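PDB 4KV7: probable leucine/isoleucine/valine-binding protein from Rhodopirellula baltica, which probably binds branched-chain amino acids or related small ligands as a solute-binding component of an ABC transport system. Local coordinates for residues A[291-294]-A[295-299]; A[246-249]-A[250-253]; A[258-261]-A[262-266]. The protein carries 1 engineered substitution. All blocks are in the same frame, centred on the assembly; numbering follows the deposited sequence.

Contact 1 of 3, residues A[291-294]-A[295-299]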
# COMPACT_ATOMS: atom_id res chain seq x y z
N ARG A 291 -12.47 -9.64 13.60
CA ARG A 291 -12.90 -10.79 14.37
C ARG A 291 -14.35 -11.15 14.04
O ARG A 291 -14.70 -12.33 13.88
CB ARG A 291 -12.75 -10.53 15.87
CG ARG A 291 -12.96 -11.76 16.74
CD ARG A 291 -12.74 -11.47 18.22
NE ARG A 291 -13.70 -10.48 18.71
CZ ARG A 291 -13.39 -9.21 18.99
NH1 ARG A 291 -12.15 -8.77 18.85
NH2 ARG A 291 -14.33 -8.38 19.42
N ASP A 292 -15.20 -10.13 13.92
CA ASP A 292 -16.61 -10.35 13.61
C ASP A 292 -16.82 -10.72 12.14
O ASP A 292 -17.73 -11.47 11.80
CB ASP A 292 -17.45 -9.11 13.95
CG ASP A 292 -17.69 -8.95 15.44
OD1 ASP A 292 -17.32 -9.86 16.22
OD2 ASP A 292 -18.27 -7.92 15.83
N TYR A 293 -15.98 -10.17 11.26
CA TYR A 293 -16.09 -10.41 9.82
C TYR A 293 -15.67 -11.83 9.46
O TYR A 293 -16.40 -12.55 8.78
CB TYR A 293 -15.25 -9.35 9.07
CG TYR A 293 -14.96 -9.63 7.61
CD1 TYR A 293 -15.95 -9.51 6.64
CD2 TYR A 293 -13.68 -9.97 7.21
CE1 TYR A 293 -15.66 -9.75 5.30
CE2 TYR A 293 -13.38 -10.21 5.87
CZ TYR A 293 -14.39 -10.10 4.93
OH TYR A 293 -14.11 -10.32 3.61
N ASP A 294 -14.49 -12.24 9.94
CA ASP A 294 -14.02 -13.61 9.73
C ASP A 294 -12.88 -13.87 10.68
O ASP A 294 -11.75 -13.47 10.43
CB ASP A 294 -13.55 -13.80 8.28
CG ASP A 294 -13.11 -15.24 7.99
OD1 ASP A 294 -13.03 -16.05 8.93
OD2 ASP A 294 -12.84 -15.54 6.81
N PRO A 295 -13.16 -14.57 11.79
CA PRO A 295 -12.12 -14.79 12.80
C PRO A 295 -11.00 -15.73 12.35
O PRO A 295 -10.00 -15.86 13.06
CB PRO A 295 -12.90 -15.42 13.96
CG PRO A 295 -14.05 -16.11 13.30
CD PRO A 295 -14.44 -15.20 12.17
N GLU A 296 -11.14 -16.36 11.19
CA GLU A 296 -10.07 -17.24 10.70
C GLU A 296 -8.99 -16.48 9.94
O GLU A 296 -7.89 -17.01 9.72
CB GLU A 296 -10.62 -18.37 9.83
CG GLU A 296 -11.77 -19.15 10.46
CD GLU A 296 -11.44 -19.71 11.84
OE1 GLU A 296 -10.29 -20.14 12.08
OE2 GLU A 296 -12.35 -19.74 12.69
N LEU A 297 -9.27 -15.24 9.52
CA LEU A 297 -8.29 -14.47 8.77
C LEU A 297 -7.22 -13.91 9.69
O LEU A 297 -7.52 -13.31 10.70
CB LEU A 297 -8.93 -13.29 8.05
CG LEU A 297 -9.97 -13.63 6.98
CD1 LEU A 297 -10.61 -12.36 6.47
CD2 LEU A 297 -9.35 -14.42 5.83
N PRO A 298 -5.94 -14.07 9.31
CA PRO A 298 -4.87 -13.45 10.08
C PRO A 298 -4.89 -11.94 9.90
O PRO A 298 -5.29 -11.45 8.84
CB PRO A 298 -3.61 -14.02 9.43
CG PRO A 298 -4.02 -14.29 8.02
CD PRO A 298 -5.44 -14.78 8.12
N LEU A 299 -4.49 -11.22 10.93
CA LEU A 299 -4.33 -9.77 10.81
C LEU A 299 -3.13 -9.46 9.92
O LEU A 299 -2.21 -10.27 9.82
CB LEU A 299 -4.14 -9.14 12.19
CG LEU A 299 -5.23 -9.45 13.21
CD1 LEU A 299 -4.95 -8.73 14.51
CD2 LEU A 299 -6.61 -9.07 12.65
O HOH W 1 -9.74 -11.85 11.57

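Contact 2 of 3, residues A[246-249]-A[250-253]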
# COMPACT_ATOMS: atom_id res chain seq x y z
N LEU A 246 15.73 -3.91 3.59
CA LEU A 246 14.62 -3.04 3.99
C LEU A 246 13.53 -3.13 2.94
O LEU A 246 13.78 -2.85 1.77
CB LEU A 246 15.05 -1.58 4.12
CG LEU A 246 16.21 -1.30 5.09
CD1 LEU A 246 17.56 -1.29 4.38
CD2 LEU A 246 15.98 0.01 5.83
N ALA A 247 12.32 -3.47 3.36
CA ALA A 247 11.19 -3.65 2.45
C ALA A 247 10.25 -2.46 2.54
O ALA A 247 9.88 -2.04 3.65
CB ALA A 247 10.45 -4.92 2.80
N VAL A 248 9.84 -1.92 1.41
CA VAL A 248 8.78 -0.91 1.44
C VAL A 248 7.44 -1.57 1.75
O VAL A 248 7.29 -2.81 1.70
CB VAL A 248 8.70 -0.07 0.14
CG1 VAL A 248 10.01 0.67 -0.11
CG2 VAL A 248 8.30 -0.92 -1.05
N SER A 249 6.45 -0.73 2.04
CA SER A 249 5.13 -1.19 2.44
C SER A 249 4.51 -2.21 1.50
O SER A 249 3.91 -3.21 1.94
CB SER A 249 4.21 0.03 2.53
OG SER A 249 4.19 0.70 1.28
N PHE A 250 4.63 -1.95 0.20
CA PHE A 250 3.95 -2.72 -0.83
C PHE A 250 4.46 -4.16 -0.92
O PHE A 250 3.75 -5.01 -1.43
CB PHE A 250 4.16 -2.01 -2.18
CG PHE A 250 3.33 -2.56 -3.31
CD1 PHE A 250 3.78 -3.61 -4.11
CD2 PHE A 250 2.09 -2.00 -3.61
CE1 PHE A 250 3.02 -4.10 -5.14
CE2 PHE A 250 1.31 -2.50 -4.63
CZ PHE A 250 1.78 -3.56 -5.41
N VAL A 251 5.67 -4.43 -0.43
CA VAL A 251 6.20 -5.80 -0.47
C VAL A 251 5.23 -6.78 0.17
O VAL A 251 5.04 -7.88 -0.34
CB VAL A 251 7.58 -5.87 0.21
CG1 VAL A 251 8.07 -7.32 0.32
CG2 VAL A 251 8.59 -5.03 -0.54
N GLY A 252 4.63 -6.37 1.28
CA GLY A 252 3.76 -7.24 2.06
C GLY A 252 4.56 -7.96 3.12
O GLY A 252 4.99 -9.10 2.93
N ALA A 253 4.80 -7.27 4.24
CA ALA A 253 5.71 -7.77 5.27
C ALA A 253 5.20 -9.04 5.91
O ALA A 253 5.99 -9.89 6.31
CB ALA A 253 5.95 -6.70 6.32
O HOH W 2 3.12 -4.86 4.76

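Contact 3 of 3, residues A[258-261]-A[262-266]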
# COMPACT_ATOMS: atom_id res chain seq x y z
N ARG A 258 6.02 -14.92 6.32
CA ARG A 258 5.47 -16.26 6.19
C ARG A 258 6.31 -17.09 5.22
O ARG A 258 6.55 -18.27 5.46
CB ARG A 258 4.01 -16.19 5.73
CG ARG A 258 3.27 -17.50 5.65
CD ARG A 258 1.84 -17.26 5.16
NE ARG A 258 1.38 -15.90 5.49
CZ ARG A 258 0.96 -15.01 4.60
NH1 ARG A 258 0.92 -15.31 3.31
NH2 ARG A 258 0.58 -13.80 5.00
N SER A 259 6.75 -16.48 4.13
CA SER A 259 7.53 -17.20 3.13
C SER A 259 8.93 -17.53 3.62
O SER A 259 9.45 -18.62 3.38
CB SER A 259 7.61 -16.38 1.84
OG SER A 259 8.43 -17.05 0.89
N LEU A 260 9.56 -16.58 4.31
CA LEU A 260 10.96 -16.71 4.69
C LEU A 260 11.20 -17.39 6.02
O LEU A 260 12.29 -17.93 6.26
CB LEU A 260 11.63 -15.34 4.73
CG LEU A 260 11.97 -14.74 3.37
CD1 LEU A 260 12.47 -13.32 3.56
CD2 LEU A 260 13.00 -15.58 2.65
N GLY A 261 10.21 -17.37 6.91
CA GLY A 261 10.38 -17.89 8.25
C GLY A 261 11.53 -17.22 8.98
O GLY A 261 11.61 -15.99 9.01
N ASP A 262 12.42 -18.02 9.56
CA ASP A 262 13.58 -17.51 10.30
C ASP A 262 14.46 -16.56 9.48
O ASP A 262 15.16 -15.71 10.03
CB ASP A 262 14.43 -18.67 10.82
CG ASP A 262 13.69 -19.54 11.81
OD1 ASP A 262 12.82 -19.01 12.53
OD2 ASP A 262 13.97 -20.76 11.86
N LEU A 263 14.42 -16.70 8.16
CA LEU A 263 15.28 -15.92 7.28
C LEU A 263 14.81 -14.47 7.19
O LEU A 263 15.53 -13.61 6.67
CB LEU A 263 15.33 -16.55 5.88
CG LEU A 263 16.22 -17.78 5.66
CD1 LEU A 263 15.86 -18.95 6.57
CD2 LEU A 263 16.17 -18.21 4.20
N ALA A 264 13.61 -14.20 7.69
CA ALA A 264 13.08 -12.83 7.71
C ALA A 264 13.51 -12.08 8.97
O ALA A 264 13.33 -10.86 9.05
CB ALA A 264 11.56 -12.83 7.59
N ASN A 265 14.07 -12.80 9.94
CA ASN A 265 14.52 -12.19 11.19
C ASN A 265 15.56 -11.12 10.93
O ASN A 265 16.63 -11.39 10.37
CB ASN A 265 15.08 -13.26 12.13
CG ASN A 265 15.13 -12.81 13.58
OD1 ASN A 265 15.16 -11.62 13.88
ND2 ASN A 265 15.16 -13.78 14.50
N GLY A 266 15.25 -9.89 11.31
CA GLY A 266 16.18 -8.79 11.13
C GLY A 266 15.82 -7.85 9.99
O GLY A 266 16.39 -6.76 9.90

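Contact 1 of 3, residues A[291-294]-A[295-299]
An Asx turn laid over a type I beta turn takes the chain from Asp294 to Leu297 just after helix 281-293 ends. Within it, Leu297 N donates to Asp294 O at 3.2 Å, reaching the carbonyl from above its plane. The second bond runs from Glu296 N to Asp294 OD1, 3.0 Å long and fairly straight at 154°. OD1 is met well out of the carboxylate plane, by 44°. With CG opposite its own backbone N (chi1 -177°), the carboxylate of Asp294 swings forward over Pro295 N to this amide. Its other oxygen rests on Leu297, OD2 to CG 3.5 Å. Cutting the side chain back to an alanine here is likely to leave the Glu296 amide without its side-chain acceptor and Leu297 CG without the carboxylate that lies across it. Pro295, second in the turn, offers no N-H, and its CD packs 3.4 Å from Arg291 O, over the last turn of the helix. The turn opens the linker from this helix to helix 301-319. Toward helix 31-50, Leu297 CD1 meets the ring of Tyr293 obliquely, 3.6 Å from CE2. That ring also lies on helix 31-50, where Tyr293 OH bonds to His39 ND1, and Leu297 touches His39 too. A water sits 2.8 Å from both Asp294 O and Leu297 O, bridging the mouth of the turn.

Contact 2 of 3, residues A[246-249]-A[250-253]
Val248 and Val251 are joined by a backbone hydrogen bond between residues three apart: Val251 N donates to Val248 O at 3.1 Å, with an N-H...O angle of 150°. The N-H comes in from above the carbonyl plane. One residue on, Gly252 N reaches back to Ser249 O in the same pattern, but this bond is weak at 3.3 Å. A water bridges this turn to the start of the helix: it accepts from Ala253 N at 3.0 Å and bonds weakly to Ser249 O.

The apolar contacts are made by methyls. Ala247 CB meets Val251 CG2 at 3.8 Å, so the curl of the loop folds back over the end of the strand. The same CG2 lies 3.4 Å from Val248 O, beside the carbonyl that the Val251 amide uses, and meets Val248 CG2 at 4.2 Å, the two side chains crossing at about a right angle.

The polar side chain faces elsewhere. Ser249 OG is hydrogen-bonded to Glu141 OE2 and more weakly to Arg135 NH2, which gives this buried hydroxyl its partners.

Phe250 also turns out of the loop: CG lies opposite its backbone N (chi1 -170°), and the ring meets those of Tyr68, Phe116 and Tyr168, beside a bound formic acid, probably from the crystallisation liquor. Gly252, at the N-cap of helix 253-260, has a positive phi (91°) and a psi at which a CB would press on the preceding carbonyl oxygen. A loop running from the C-terminal end of a parallel strand into the next helix is where Rossmann-like lobes usually place ligands, and the aromatic cluster is consistent with the binding cleft of a periplasmic binding protein.

Contact 3 of 3, residues A[258-261]-A[262-266]
Leu260 meets Ala264 and Leu263 where helix 253-260 stops and a short 3-10 turn takes over. Its CB packs 3.8 Å from Ala264 CB, and the two methyls divide the remaining work: CD2 lies 4.1 Å from Leu263 CB, while CD1 stands at a similar distance from Ala264 CB. A chi1 of -76° sets CG beside the backbone N and opposite the carbonyl carbon, leaving the branch to fill the angle between these two neighbours. The backbone of Leu260 is gripped as well. Its O accepts Leu263 N at 3.1 Å, the donor standing above the carbonyl plane, and Leu263 CB comes within 3.4 Å of the same oxygen. The side chains of Leu260 and Leu263 cross at about a right angle, beside the backbone hydrogen bond that joins the two residues. Leu260 also rests on Ile233 and Arg234 of helix 226-238, and Leu263 touches Arg234 too.

Gly261 makes the bend possible. With phi at 57° it leaves the helical path, and with Asp262 it takes backbone angles close to those of a type II' beta turn. This is the descending end of a beta-alpha-beta crossover: helix 253-260 links the parallel neighbours 244-247 and 268-271, and the turn starts the chain back to the second strand. A CB on Gly261 would lie only 2.7 Å from Asp262 N, a clash that glycine avoids. Gly261 O then accepts Ala264 N at 3.0 Å, nearly straight at 163°, and the next bond, Asn265 N to Asp262 O at 3.1 Å, continues the series. Ala264 CB sits close to Gly261 O, alongside the bond its own amide makes. Leu263 O accepts a hydrogen bond from Arg237 NH1, which ties the turn to helix 226-238.

In the fold
Contacts 2 and 3 belong to one beta-alpha-beta unit: contact 2 leads from strand 244-247 into helix 253-260, and contact 3 leads out of that helix toward strand 268-271, their centres about 13 Å apart. Contact 1 is more remote, its centre 22 to 23 Å from theirs, at the end of helix 281-293 and against helix 31-50. Depth separates them too. Contact 2 is wholly buried beside an aromatic cluster, contact 3 only partly, and contact 1 lies at the surface. All three rely on backbone bonds between residues three apart, but the side chains differ: a carboxylate in contact 1, small methyls in contact 2, and leucines around a glycine bend in contact 3.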